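Local coordinates for porin (Acinetobacter baumannii AB307-0294, PDB 5DL7), which probably works as a porin of the OprD family, a monomeric beta-barrel channel that lets small solutes cross the outer membrane, at residues 135-140 against 297-302; 184-189 against 401-406; 244-249 against 269-274; 305-310 against 365-370. All coordinates share one frame; numbering follows the deposited sequence.

In the fold
Following the chain from the N terminus, residues 135-140 open contact 1 in the loop after strand 134-135, and residues 184-189 open contact 2 before contact 1 has closed, so the two cross. Contact 3, a local hairpin of barrel strands 240-253 and 263-275, falls within the spans of both. Contact 1 closes at 297-302; a few residues on, the same long loop opens contact 4 at 305-310, which closes on strand 363-375 while contact 2 still runs, to end at 401-406. The loop between strands 278-288 and 318-327 links them: Pro302 O probably accepts from Arg247 NH1, Leu305 packs on Leu270, and Ser309 and Ser310 meet Phe403.

Contact 1 of 4, residues 135-140 against 297-302; sequences FSSPAR and SGTESP
Ser137 and Glu300 make the shortest polar contact between these loops: Ser137 OG donates to Glu300 OE1 at 2.7 Å, on the syn lone pair of that oxygen. Two torsions bring the partners together. Ser137 OG is anti to its own backbone N (chi1 179°), and the Glu300 chain bends at chi2 (68°), which folds CD back over residues 137-139. The carboxylate also lies against the methyl of Ala139, whose CB is 3.6 Å from Glu300 OE1. At the other end of the contact, Thr299 OG1 donates to Phe135 O at 3.1 Å, meeting the carbonyl almost head-on, with a C=O...donor angle of 168°. The centre of the contact is about 4 Å from the centre of the chain, which places both loops inside the barrel and is consistent with the inward-folded loops L3 and L7 that narrow the channel in OprD-family porins.

The second shell holds these groups in place. Ala139 N donates to Ser137 OG at 3.2 Å, forming an ST turn, and Arg172 NH1 also bonds that hydroxyl. The same nitrogen of Arg172 makes a salt bridge with Glu300 OE2. A water links Arg140 NH1 to Glu300 OE2: NH1 donates to it at 2.8 Å, and it donates in turn to OE2. Directly, Arg140 NH1 and Glu300 OE2 are 4.3 Å apart, with the oxygen well out of the guanidinium plane. Arg140 NH1 also donates to Ala139 O from above the carbonyl plane, while Arg140 NE binds Ser91 O.

Contact 2 of 4, residues 184-189 against 401-406; sequences NINHRF and MTFHSA
Two loops at one end of the barrel, the one joining strands 159-170 and 198-206 and the one joining strands 384-395 and 406-418, meet where Asn186 and Thr402 exchange a reciprocal pair of bonds. Asn186 N donates to Thr402 OG1 at 2.8 Å with an N-H...O angle of 171°, and Thr402 N donates to Asn186 OD1 at 2.8 Å, nearly along the C=O axis. Thr402 OG1 (chi1 -62°) and Asn186 CG (chi1 -54°) both stand beside their own backbone N; in Asn186 the turn of the amide then brings OD1 to Thr402 N.

Apolar and aromatic groups flank the paired bonds. Ile185 CG2 touches Phe403 CE2 at 3.7 Å, the two side chains crossing obliquely. Asn186 ND2 comes to the edge of the Phe403 ring, 4.1 Å from CD2, with the amide and ring planes close to perpendicular; that NH2 group is bonded to Asn314. Met401 SD approaches the His187 ring in its plane, 3.9 Å from CD2, and also lies 3.6 Å from Asn186 O. His187 NE2 has its polar partner in Asn400 O. Buried in the interface, Phe403 N has no hydrogen-bond partner in the model.

Arg188, whose guanidinium is faced by Ile185 CB, forms a salt bridge with Asp311, bringing in the loop that joins strands 278-288 and 318-327. Such loop-on-loop packing is consistent with the long loops that cover the extracellular mouth in OprD-family porins.

Contact 3 of 4, residues 244-249 against 269-274; sequences SDVRFF and GLFGLN
The carbonyl oxygen of Asp245 is approached by two groups of the facing strand: Leu270 N donates to Asp245 O at 2.9 Å (N-H...O angle 160°), and Gly269 CA adds a C-H...O contact to the same oxygen at 3.2 Å. This is the antiparallel ladder of a barrel hairpin, strands 240-253 and 263-275, whose local axes run 171° apart. The return bond, Asp245 N to Leu270 O at 3.0 Å, is more bent at the hydrogen, and Leu270 O also receives a C-H...O contact from Ser244 CA. Asp245 and Leu270 are therefore a hydrogen-bonded pair, while Ser244 with Phe271 and Val246 with Gly269 are the non-hydrogen-bonded pairs beside it.

On the face bearing Ser244, Val246 and Phe271, the packing between the two segments is carried by the Phe271 ring; Phe230 of strand 223-235 touches Ser244 and Val246 too. Phe271 CG stands beside its backbone N (chi1 -53°). The ring lies with CZ against Val246 CG2 at 3.6 Å and CD1 against Ser244 CB at 3.9 Å, and its CE2 is 4.0 Å from Gly269 CA, where no side chain intervenes.

Asp245 and Leu270 point to the other face, where both touch Val304 of the loop folded into the barrel, consistent with this being the channel-facing side. There Arg247 grips the Asp245 carboxylate side-on: NE bonds OD1, and NH2 forms a salt bridge with OD2 at 2.9 Å. Both oxygens are met from above the carboxylate plane, and the remaining nitrogen, Arg247 NH1, probably donates to Pro302 O.

Contact 4 of 4, residues 305-310 against 365-370; sequences LDFMSS and EDSLEF
Glu369 OE2 gathers the densest part of the contact between 305-310 and strand 363-375: Met308 N donates to it at 2.8 Å with an N-H...O angle of 178°, on the syn side and slightly out of the carboxylate plane. The Glu369 chain, extended beyond CG, pushes this carboxylate between two loop side chains. Phe307 CD2 comes within 3.1 Å of Glu369 OE2, the ring and carboxylate planes being 57° apart, while Met308 CB and CG also pack on that oxygen and Met308 SD rests 3.6 Å from Glu369 OE1. Phe307 CD2 also meets Ser367 CB at 3.6 Å.

Toward Ser309 the contact is looser, and a water takes the place of direct bonds. It donates to Glu369 OE2 at 2.7 Å, accepts from Ser309 N and is hydrogen-bonded to Ser367 OG, which also bonds Tyr312 OH. Beyond it Ser310 OG donates to the syn lone pair of Glu365 OE1, at 2.6 Å. The backbones do not pair (the nearest CA atoms, Met308 and Glu369, are 8.1 Å apart); the strand contributes side chains, the loop both side chains and Met308 N, consistent with a loop folded into the barrel, as in OprD-type porins.

Tyr393 OH also bonds Glu365 OE1. Arg346 forms a salt bridge with Glu369 OE1 and a cation-pi contact with Phe307; with Met308 N and the water, it would favour the ionised form of Glu369.

Contact 1 of 4, residues 135-140 against 297-302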
loop_
_atom_site.group_PDB
_atom_site.type_symbol
_atom_site.label_atom_id
_atom_site.label_comp_id
_atom_site.label_asym_id
_atom_site.label_seq_id
_atom_site.Cartn_x
_atom_site.Cartn_y
_atom_site.Cartn_z
ATOM N N PHE A 135 -0.335 -0.334 -7.378
ATOM C CA PHE A 135 0.203 -1.102 -6.267
ATOM C C PHE A 135 -0.928 -1.635 -5.406
ATOM O O PHE A 135 -1.679 -0.927 -4.761
ATOM C CB PHE A 135 1.096 -0.152 -5.393
ATOM C CG PHE A 135 2.023 -0.934 -4.483
ATOM C CD1 PHE A 135 1.530 -1.374 -3.253
ATOM C CD2 PHE A 135 3.272 -1.240 -4.797
ATOM C CE1 PHE A 135 2.322 -2.076 -2.345
ATOM C CE2 PHE A 135 4.051 -2.070 -3.911
ATOM C CZ PHE A 135 3.528 -2.463 -2.738
ATOM N N SER A 136 -1.041 -2.981 -5.433
ATOM C CA SER A 136 -2.130 -3.605 -4.642
ATOM C C SER A 136 -1.994 -3.233 -3.146
ATOM O O SER A 136 -0.958 -3.443 -2.522
ATOM C CB SER A 136 -1.956 -5.080 -4.725
ATOM O OG SER A 136 -2.597 -5.811 -3.635
ATOM N N SER A 137 -3.044 -2.726 -2.611
ATOM C CA SER A 137 -3.031 -2.445 -1.165
ATOM C C SER A 137 -2.927 -3.713 -0.317
ATOM O O SER A 137 -3.760 -4.614 -0.387
ATOM C CB SER A 137 -4.297 -1.689 -0.728
ATOM O OG SER A 137 -4.287 -1.453 0.659
ATOM N N PRO A 138 -1.949 -3.768 0.563
ATOM C CA PRO A 138 -1.831 -4.767 1.481
ATOM C C PRO A 138 -2.359 -4.316 2.921
ATOM O O PRO A 138 -2.184 -5.139 3.832
ATOM C CB PRO A 138 -0.249 -4.964 1.562
ATOM C CG PRO A 138 0.080 -3.553 1.603
ATOM C CD PRO A 138 -0.771 -2.806 0.570
ATOM N N ALA A 139 -2.965 -3.187 3.019
ATOM C CA ALA A 139 -3.103 -2.522 4.350
ATOM C C ALA A 139 -4.376 -2.922 5.079
ATOM O O ALA A 139 -4.536 -2.555 6.238
ATOM C CB ALA A 139 -3.101 -1.066 4.085
ATOM N N ARG A 140 -5.182 -3.874 4.535
ATOM C CA ARG A 140 -6.344 -4.413 5.246
ATOM C C ARG A 140 -6.232 -5.903 5.377
ATOM O O ARG A 140 -5.096 -6.436 5.494
ATOM C CB ARG A 140 -7.688 -3.766 4.776
ATOM C CG ARG A 140 -7.823 -2.293 4.940
ATOM C CD ARG A 140 -7.899 -1.815 6.387
ATOM N NE ARG A 140 -8.027 -0.367 6.381
ATOM C CZ ARG A 140 -7.087 0.534 6.224
ATOM N NH1 ARG A 140 -5.803 0.203 6.054
ATOM N NH2 ARG A 140 -7.375 1.829 6.096
ATOM N N SER A 297 -8.155 3.687 -7.243
ATOM C CA SER A 297 -9.086 3.471 -6.114
ATOM C C SER A 297 -8.603 2.335 -5.222
ATOM O O SER A 297 -8.016 1.304 -5.687
ATOM C CB SER A 297 -10.518 3.179 -6.656
ATOM O OG SER A 297 -10.514 1.973 -7.443
ATOM N N GLY A 298 -9.058 2.406 -3.979
ATOM C CA GLY A 298 -8.936 1.294 -3.018
ATOM C C GLY A 298 -7.595 1.058 -2.339
ATOM O O GLY A 298 -7.306 -0.019 -1.760
ATOM N N THR A 299 -6.727 2.073 -2.507
ATOM C CA THR A 299 -5.302 1.901 -2.103
ATOM C C THR A 299 -4.738 3.266 -1.523
ATOM O O THR A 299 -5.473 4.227 -1.515
ATOM C CB THR A 299 -4.438 1.298 -3.232
ATOM O OG1 THR A 299 -3.139 0.749 -2.638
ATOM C CG2 THR A 299 -4.279 2.212 -4.269
ATOM N N GLU A 300 -3.583 3.077 -0.951
ATOM C CA GLU A 300 -2.838 4.160 -0.333
ATOM C C GLU A 300 -2.169 4.937 -1.398
ATOM O O GLU A 300 -1.839 4.493 -2.519
ATOM C CB GLU A 300 -1.813 3.541 0.683
ATOM C CG GLU A 300 -2.516 3.015 1.962
ATOM C CD GLU A 300 -3.457 1.749 1.720
ATOM O OE1 GLU A 300 -2.900 0.821 0.992
ATOM O OE2 GLU A 300 -4.565 1.828 2.325
ATOM N N SER A 301 -1.888 6.247 -1.102
ATOM C CA SER A 301 -1.002 7.007 -2.057
ATOM C C SER A 301 0.331 6.358 -2.246
ATOM O O SER A 301 0.912 5.737 -1.302
ATOM C CB SER A 301 -0.773 8.426 -1.415
ATOM O OG SER A 301 0.147 9.136 -2.260
ATOM N N PRO A 302 0.851 6.356 -3.430
ATOM C CA PRO A 302 2.109 5.715 -3.784
ATOM C C PRO A 302 3.406 6.424 -3.451
ATOM O O PRO A 302 4.471 5.946 -3.774
ATOM C CB PRO A 302 1.979 5.459 -5.287
ATOM C CG PRO A 302 1.306 6.703 -5.712
ATOM C CD PRO A 302 0.182 6.871 -4.654
HETATM O O HOH W 1 -4.312 2.369 5.114
#

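Contact 2 of 4, residues 184-189 against 401-406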
loop_
_atom_site.group_PDB
_atom_site.type_symbol
_atom_site.label_atom_id
_atom_site.label_comp_id
_atom_site.label_asym_id
_atom_site.label_seq_id
_atom_site.Cartn_x
_atom_site.Cartn_y
_atom_site.Cartn_z
ATOM N N ASN A 184 -12.169 9.780 -4.640
ATOM C CA ASN A 184 -12.036 11.266 -4.580
ATOM C C ASN A 184 -11.662 11.592 -3.148
ATOM O O ASN A 184 -12.472 11.559 -2.260
ATOM C CB ASN A 184 -13.332 11.902 -5.040
ATOM C CG ASN A 184 -13.126 13.398 -5.432
ATOM O OD1 ASN A 184 -11.948 13.754 -5.698
ATOM N ND2 ASN A 184 -14.170 14.146 -5.441
ATOM N N ILE A 185 -10.431 11.834 -2.884
ATOM C CA ILE A 185 -9.923 12.048 -1.519
ATOM C C ILE A 185 -9.974 13.558 -1.222
ATOM O O ILE A 185 -9.387 14.325 -2.053
ATOM C CB ILE A 185 -8.514 11.499 -1.407
ATOM C CG1 ILE A 185 -8.610 9.961 -1.572
ATOM C CG2 ILE A 185 -7.889 11.850 -0.086
ATOM C CD1 ILE A 185 -7.332 9.419 -1.954
ATOM N N ASN A 186 -10.648 13.985 -0.157
ATOM C CA ASN A 186 -10.682 15.423 0.105
ATOM C C ASN A 186 -11.142 16.257 -1.052
ATOM O O ASN A 186 -10.743 17.422 -1.199
ATOM C CB ASN A 186 -9.351 15.991 0.631
ATOM C CG ASN A 186 -8.833 15.245 1.867
ATOM O OD1 ASN A 186 -9.605 14.668 2.651
ATOM N ND2 ASN A 186 -7.519 15.174 2.022
ATOM N N HIS A 187 -12.141 15.719 -1.806
ATOM C CA HIS A 187 -12.663 16.421 -2.976
ATOM C C HIS A 187 -11.569 16.970 -3.897
ATOM O O HIS A 187 -11.804 18.074 -4.507
ATOM C CB HIS A 187 -13.591 17.514 -2.550
ATOM C CG HIS A 187 -14.718 17.088 -1.660
ATOM N ND1 HIS A 187 -15.785 16.447 -2.181
ATOM C CD2 HIS A 187 -14.886 17.029 -0.274
ATOM C CE1 HIS A 187 -16.649 16.081 -1.231
ATOM N NE2 HIS A 187 -16.110 16.413 -0.062
ATOM N N ARG A 188 -10.552 16.206 -4.089
ATOM C CA ARG A 188 -9.367 16.564 -4.894
ATOM C C ARG A 188 -9.685 16.831 -6.368
ATOM O O ARG A 188 -9.178 17.776 -7.039
ATOM C CB ARG A 188 -8.334 15.477 -4.732
ATOM C CG ARG A 188 -7.016 15.645 -5.362
ATOM C CD ARG A 188 -6.077 14.531 -4.824
ATOM N NE ARG A 188 -5.845 14.652 -3.410
ATOM C CZ ARG A 188 -5.218 13.772 -2.583
ATOM N NH1 ARG A 188 -4.799 12.632 -3.078
ATOM N NH2 ARG A 188 -5.063 13.907 -1.363
ATOM N N PHE A 189 -10.641 16.030 -6.859
ATOM C CA PHE A 189 -11.137 16.044 -8.197
ATOM C C PHE A 189 -12.636 16.200 -8.248
ATOM O O PHE A 189 -13.292 16.403 -7.204
ATOM C CB PHE A 189 -10.628 14.785 -8.942
ATOM C CG PHE A 189 -9.178 14.535 -8.867
ATOM C CD1 PHE A 189 -8.255 15.344 -9.579
ATOM C CD2 PHE A 189 -8.659 13.606 -8.025
ATOM C CE1 PHE A 189 -6.883 15.185 -9.444
ATOM C CE2 PHE A 189 -7.271 13.379 -7.943
ATOM C CZ PHE A 189 -6.404 14.151 -8.604
ATOM N N MET A 401 -14.350 16.383 4.642
ATOM C CA MET A 401 -13.136 15.825 3.988
ATOM C C MET A 401 -13.007 14.344 4.331
ATOM O O MET A 401 -13.804 13.793 5.115
ATOM C CB MET A 401 -11.923 16.576 4.403
ATOM C CG MET A 401 -11.979 18.048 3.865
ATOM S SD MET A 401 -12.047 18.151 2.094
ATOM C CE MET A 401 -12.868 19.778 1.952
ATOM N N THR A 402 -12.002 13.670 3.781
ATOM C CA THR A 402 -11.875 12.219 3.919
ATOM C C THR A 402 -11.210 11.851 5.180
ATOM O O THR A 402 -11.533 10.808 5.764
ATOM C CB THR A 402 -11.040 11.745 2.707
ATOM O OG1 THR A 402 -11.732 12.043 1.499
ATOM C CG2 THR A 402 -10.829 10.213 2.784
ATOM N N PHE A 403 -10.259 12.623 5.661
ATOM C CA PHE A 403 -9.462 12.237 6.873
ATOM C C PHE A 403 -9.794 13.200 7.987
ATOM O O PHE A 403 -9.847 14.452 7.769
ATOM C CB PHE A 403 -7.982 12.228 6.546
ATOM C CG PHE A 403 -7.627 11.255 5.446
ATOM C CD1 PHE A 403 -7.829 9.877 5.685
ATOM C CD2 PHE A 403 -7.178 11.682 4.228
ATOM C CE1 PHE A 403 -7.391 8.946 4.671
ATOM C CE2 PHE A 403 -6.840 10.770 3.245
ATOM C CZ PHE A 403 -7.010 9.394 3.453
ATOM N N HIS A 404 -9.987 12.662 9.176
ATOM C CA HIS A 404 -10.413 13.400 10.347
ATOM C C HIS A 404 -9.388 13.166 11.500
ATOM O O HIS A 404 -8.805 12.089 11.520
ATOM C CB HIS A 404 -11.745 12.804 10.806
ATOM C CG HIS A 404 -12.804 12.937 9.757
ATOM N ND1 HIS A 404 -13.698 13.957 9.796
ATOM C CD2 HIS A 404 -13.173 12.148 8.729
ATOM C CE1 HIS A 404 -14.484 13.893 8.736
ATOM N NE2 HIS A 404 -14.118 12.848 8.022
ATOM N N SER A 405 -9.171 14.121 12.324
ATOM C CA SER A 405 -8.318 13.982 13.558
ATOM C C SER A 405 -8.753 12.703 14.241
ATOM O O SER A 405 -9.990 12.491 14.428
ATOM C CB SER A 405 -8.458 15.233 14.494
ATOM O OG SER A 405 -8.049 16.385 13.784
ATOM N N ALA A 406 -7.787 11.877 14.657
ATOM C CA ALA A 406 -8.090 10.578 15.191
ATOM C C ALA A 406 -6.921 10.068 15.976
ATOM O O ALA A 406 -5.746 10.393 15.698
ATOM C CB ALA A 406 -8.475 9.617 14.074
#

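Contact 3 of 4, residues 244-249 against 269-274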
loop_
_atom_site.group_PDB
_atom_site.type_symbol
_atom_site.label_atom_id
_atom_site.label_comp_id
_atom_site.label_asym_id
_atom_site.label_seq_id
_atom_site.Cartn_x
_atom_site.Cartn_y
_atom_site.Cartn_z
ATOM N N SER A 244 18.255 5.664 0.698
ATOM C CA SER A 244 17.488 6.689 -0.100
ATOM C C SER A 244 16.334 6.018 -0.764
ATOM O O SER A 244 16.377 4.854 -1.189
ATOM C CB SER A 244 18.432 7.470 -1.143
ATOM O OG SER A 244 18.967 6.442 -1.957
ATOM N N ASP A 245 15.238 6.765 -0.893
ATOM C CA ASP A 245 14.108 6.348 -1.693
ATOM C C ASP A 245 13.476 7.620 -2.187
ATOM O O ASP A 245 12.962 8.403 -1.344
ATOM C CB ASP A 245 13.122 5.633 -0.825
ATOM C CG ASP A 245 11.891 4.975 -1.621
ATOM O OD1 ASP A 245 11.604 5.299 -2.741
ATOM O OD2 ASP A 245 11.481 3.876 -1.150
ATOM N N VAL A 246 13.462 7.803 -3.499
ATOM C CA VAL A 246 12.989 9.044 -4.089
ATOM C C VAL A 246 11.995 8.690 -5.164
ATOM O O VAL A 246 12.222 7.785 -5.961
ATOM C CB VAL A 246 14.145 9.915 -4.678
ATOM C CG1 VAL A 246 13.689 11.075 -5.515
ATOM C CG2 VAL A 246 15.113 10.388 -3.605
ATOM N N ARG A 247 10.890 9.431 -5.180
ATOM C CA ARG A 247 9.755 9.122 -6.108
ATOM C C ARG A 247 9.231 10.383 -6.708
ATOM O O ARG A 247 8.948 11.362 -5.971
ATOM C CB ARG A 247 8.635 8.385 -5.374
ATOM C CG ARG A 247 9.113 7.071 -4.795
ATOM C CD ARG A 247 7.946 6.316 -4.113
ATOM N NE ARG A 247 8.552 5.255 -3.221
ATOM C CZ ARG A 247 7.926 4.445 -2.432
ATOM N NH1 ARG A 247 6.648 4.490 -2.315
ATOM N NH2 ARG A 247 8.621 3.580 -1.676
ATOM N N PHE A 248 9.111 10.387 -8.033
ATOM C CA PHE A 248 8.535 11.515 -8.745
ATOM C C PHE A 248 7.419 11.062 -9.640
ATOM O O PHE A 248 7.546 10.055 -10.396
ATOM C CB PHE A 248 9.596 12.067 -9.687
ATOM C CG PHE A 248 9.096 13.125 -10.598
ATOM C CD1 PHE A 248 8.661 14.354 -10.105
ATOM C CD2 PHE A 248 8.975 12.905 -11.951
ATOM C CE1 PHE A 248 8.249 15.360 -11.068
ATOM C CE2 PHE A 248 8.470 13.917 -12.865
ATOM C CZ PHE A 248 8.116 15.087 -12.379
ATOM N N PHE A 249 6.268 11.753 -9.521
ATOM C CA PHE A 249 5.065 11.517 -10.367
ATOM C C PHE A 249 4.735 12.711 -11.168
ATOM O O PHE A 249 4.799 13.839 -10.645
ATOM C CB PHE A 249 3.855 11.070 -9.443
ATOM C CG PHE A 249 4.018 9.793 -8.739
ATOM C CD1 PHE A 249 4.614 9.811 -7.509
ATOM C CD2 PHE A 249 3.535 8.664 -9.259
ATOM C CE1 PHE A 249 4.804 8.657 -6.746
ATOM C CE2 PHE A 249 3.668 7.458 -8.503
ATOM C CZ PHE A 249 4.307 7.488 -7.265
ATOM N N GLY A 269 10.887 12.076 -0.940
ATOM C CA GLY A 269 12.204 11.395 -0.685
ATOM C C GLY A 269 12.293 11.104 0.800
ATOM O O GLY A 269 11.854 11.881 1.670
ATOM N N LEU A 270 12.883 10.002 1.103
ATOM C CA LEU A 270 13.265 9.619 2.454
ATOM C C LEU A 270 14.745 9.264 2.430
ATOM O O LEU A 270 15.173 8.396 1.587
ATOM C CB LEU A 270 12.462 8.422 2.942
ATOM C CG LEU A 270 12.680 8.036 4.432
ATOM C CD1 LEU A 270 12.060 9.005 5.430
ATOM C CD2 LEU A 270 12.029 6.644 4.612
ATOM N N PHE A 271 15.512 9.885 3.290
ATOM C CA PHE A 271 16.961 9.715 3.328
ATOM C C PHE A 271 17.388 9.332 4.725
ATOM O O PHE A 271 17.015 9.992 5.704
ATOM C CB PHE A 271 17.666 10.969 2.914
ATOM C CG PHE A 271 17.200 11.503 1.594
ATOM C CD1 PHE A 271 17.702 10.978 0.431
ATOM C CD2 PHE A 271 16.190 12.438 1.533
ATOM C CE1 PHE A 271 17.257 11.440 -0.808
ATOM C CE2 PHE A 271 15.733 12.914 0.260
ATOM C CZ PHE A 271 16.311 12.424 -0.889
ATOM N N GLY A 272 18.171 8.270 4.891
ATOM C CA GLY A 272 18.497 7.757 6.171
ATOM C C GLY A 272 19.952 7.369 6.360
ATOM O O GLY A 272 20.682 7.169 5.390
ATOM N N LEU A 273 20.410 7.459 7.605
ATOM C CA LEU A 273 21.686 6.864 8.010
ATOM C C LEU A 273 21.377 5.672 8.895
ATOM O O LEU A 273 20.724 5.834 9.970
ATOM C CB LEU A 273 22.472 7.926 8.770
ATOM C CG LEU A 273 22.919 9.113 7.824
ATOM C CD1 LEU A 273 23.757 10.120 8.586
ATOM C CD2 LEU A 273 23.935 8.511 6.820
ATOM N N ASN A 274 22.028 4.535 8.610
ATOM C CA ASN A 274 22.005 3.268 9.334
ATOM C C ASN A 274 23.313 2.951 9.931
ATOM O O ASN A 274 24.326 2.918 9.211
ATOM C CB ASN A 274 21.515 2.200 8.380
ATOM C CG ASN A 274 21.541 0.814 8.991
ATOM O OD1 ASN A 274 22.547 0.139 8.874
ATOM N ND2 ASN A 274 20.524 0.399 9.739
#

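Contact 4 of 4, residues 305-310 against 365-370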
loop_
_atom_site.group_PDB
_atom_site.type_symbol
_atom_site.label_atom_id
_atom_site.label_comp_id
_atom_site.label_asym_id
_atom_site.label_seq_id
_atom_site.Cartn_x
_atom_site.Cartn_y
_atom_site.Cartn_z
ATOM N N LEU A 305 6.280 8.524 1.742
ATOM C CA LEU A 305 5.820 8.549 3.193
ATOM C C LEU A 305 4.456 7.882 3.227
ATOM O O LEU A 305 3.488 8.377 2.603
ATOM C CB LEU A 305 5.850 9.989 3.792
ATOM C CG LEU A 305 7.123 10.732 3.639
ATOM C CD1 LEU A 305 6.995 12.072 4.336
ATOM C CD2 LEU A 305 8.231 9.873 4.297
ATOM N N ASP A 306 4.323 6.712 3.815
ATOM C CA ASP A 306 3.062 5.913 3.803
ATOM C C ASP A 306 2.471 5.859 5.223
ATOM O O ASP A 306 2.510 4.913 5.965
ATOM C CB ASP A 306 3.351 4.485 3.384
ATOM C CG ASP A 306 4.410 3.777 4.276
ATOM O OD1 ASP A 306 5.425 4.445 4.992
ATOM O OD2 ASP A 306 4.355 2.453 4.271
ATOM N N PHE A 307 1.917 6.985 5.655
ATOM C CA PHE A 307 1.346 7.133 7.046
ATOM C C PHE A 307 -0.068 6.583 7.216
ATOM O O PHE A 307 -0.770 6.410 6.146
ATOM C CB PHE A 307 1.388 8.628 7.351
ATOM C CG PHE A 307 2.730 9.062 7.968
ATOM C CD1 PHE A 307 3.892 9.064 7.225
ATOM C CD2 PHE A 307 2.835 9.396 9.277
ATOM C CE1 PHE A 307 5.108 9.517 7.776
ATOM C CE2 PHE A 307 4.062 9.782 9.866
ATOM C CZ PHE A 307 5.207 9.820 9.106
ATOM N N MET A 308 -0.458 6.258 8.384
ATOM C CA MET A 308 -1.630 5.512 8.754
ATOM C C MET A 308 -2.921 6.291 8.452
ATOM O O MET A 308 -3.920 5.691 7.968
ATOM C CB MET A 308 -1.584 5.030 10.166
ATOM C CG MET A 308 -0.464 4.000 10.305
ATOM S SD MET A 308 -0.124 3.751 12.141
ATOM C CE MET A 308 -1.671 3.175 12.761
ATOM N N SER A 309 -2.941 7.584 8.784
ATOM C CA SER A 309 -4.227 8.253 9.040
ATOM C C SER A 309 -4.548 9.311 7.928
ATOM O O SER A 309 -5.591 9.957 8.080
ATOM C CB SER A 309 -4.262 8.951 10.398
ATOM O OG SER A 309 -4.016 7.967 11.399
ATOM N N SER A 310 -3.661 9.504 6.946
ATOM C CA SER A 310 -3.896 10.403 5.820
ATOM C C SER A 310 -2.949 10.001 4.722
ATOM O O SER A 310 -1.887 9.419 4.989
ATOM C CB SER A 310 -3.558 11.872 6.208
ATOM O OG SER A 310 -3.582 12.832 5.102
ATOM N N GLU A 365 -1.808 19.362 8.597
ATOM C CA GLU A 365 -2.057 18.057 9.286
ATOM C C GLU A 365 -0.773 17.497 9.849
ATOM O O GLU A 365 0.313 17.845 9.326
ATOM C CB GLU A 365 -2.737 17.021 8.356
ATOM C CG GLU A 365 -1.850 16.734 7.172
ATOM C CD GLU A 365 -2.502 15.842 6.088
ATOM O OE1 GLU A 365 -3.371 15.025 6.439
ATOM O OE2 GLU A 365 -1.977 15.718 4.906
ATOM N N ASP A 366 -0.866 16.685 10.865
ATOM C CA ASP A 366 0.357 16.054 11.416
ATOM C C ASP A 366 0.044 14.715 12.012
ATOM O O ASP A 366 -1.096 14.433 12.406
ATOM C CB ASP A 366 1.207 16.945 12.272
ATOM C CG ASP A 366 0.677 17.265 13.665
ATOM O OD1 ASP A 366 -0.485 16.956 13.995
ATOM O OD2 ASP A 366 1.457 17.866 14.498
ATOM N N SER A 367 1.057 13.877 12.050
ATOM C CA SER A 367 0.947 12.514 12.631
ATOM C C SER A 367 2.185 12.171 13.433
ATOM O O SER A 367 3.302 12.321 12.891
ATOM C CB SER A 367 0.951 11.496 11.477
ATOM O OG SER A 367 -0.198 11.499 10.665
ATOM N N LEU A 368 1.948 11.644 14.592
ATOM C CA LEU A 368 3.011 10.966 15.407
ATOM C C LEU A 368 2.647 9.493 15.448
ATOM O O LEU A 368 1.591 9.162 15.947
ATOM C CB LEU A 368 3.190 11.559 16.821
ATOM C CG LEU A 368 4.275 10.883 17.696
ATOM C CD1 LEU A 368 5.687 11.078 16.974
ATOM C CD2 LEU A 368 4.182 11.595 19.018
ATOM N N GLU A 369 3.527 8.645 14.967
ATOM C CA GLU A 369 3.311 7.216 14.959
ATOM C C GLU A 369 4.378 6.406 15.688
ATOM O O GLU A 369 5.523 6.767 15.771
ATOM C CB GLU A 369 3.310 6.590 13.583
ATOM C CG GLU A 369 2.286 7.301 12.664
ATOM C CD GLU A 369 2.098 6.538 11.318
ATOM O OE1 GLU A 369 2.793 5.566 10.998
ATOM O OE2 GLU A 369 1.187 7.053 10.561
ATOM N N PHE A 370 3.921 5.290 16.212
ATOM C CA PHE A 370 4.708 4.217 16.873
ATOM C C PHE A 370 4.377 2.870 16.294
ATOM O O PHE A 370 3.238 2.625 16.017
ATOM C CB PHE A 370 4.462 4.145 18.373
ATOM C CG PHE A 370 4.838 5.371 19.039
ATOM C CD1 PHE A 370 6.174 5.549 19.406
ATOM C CD2 PHE A 370 3.930 6.423 19.264
ATOM C CE1 PHE A 370 6.665 6.721 20.040
ATOM C CE2 PHE A 370 4.378 7.607 19.929
ATOM C CZ PHE A 370 5.761 7.762 20.262
HETATM O O HOH W 2 -0.752 8.876 10.635
#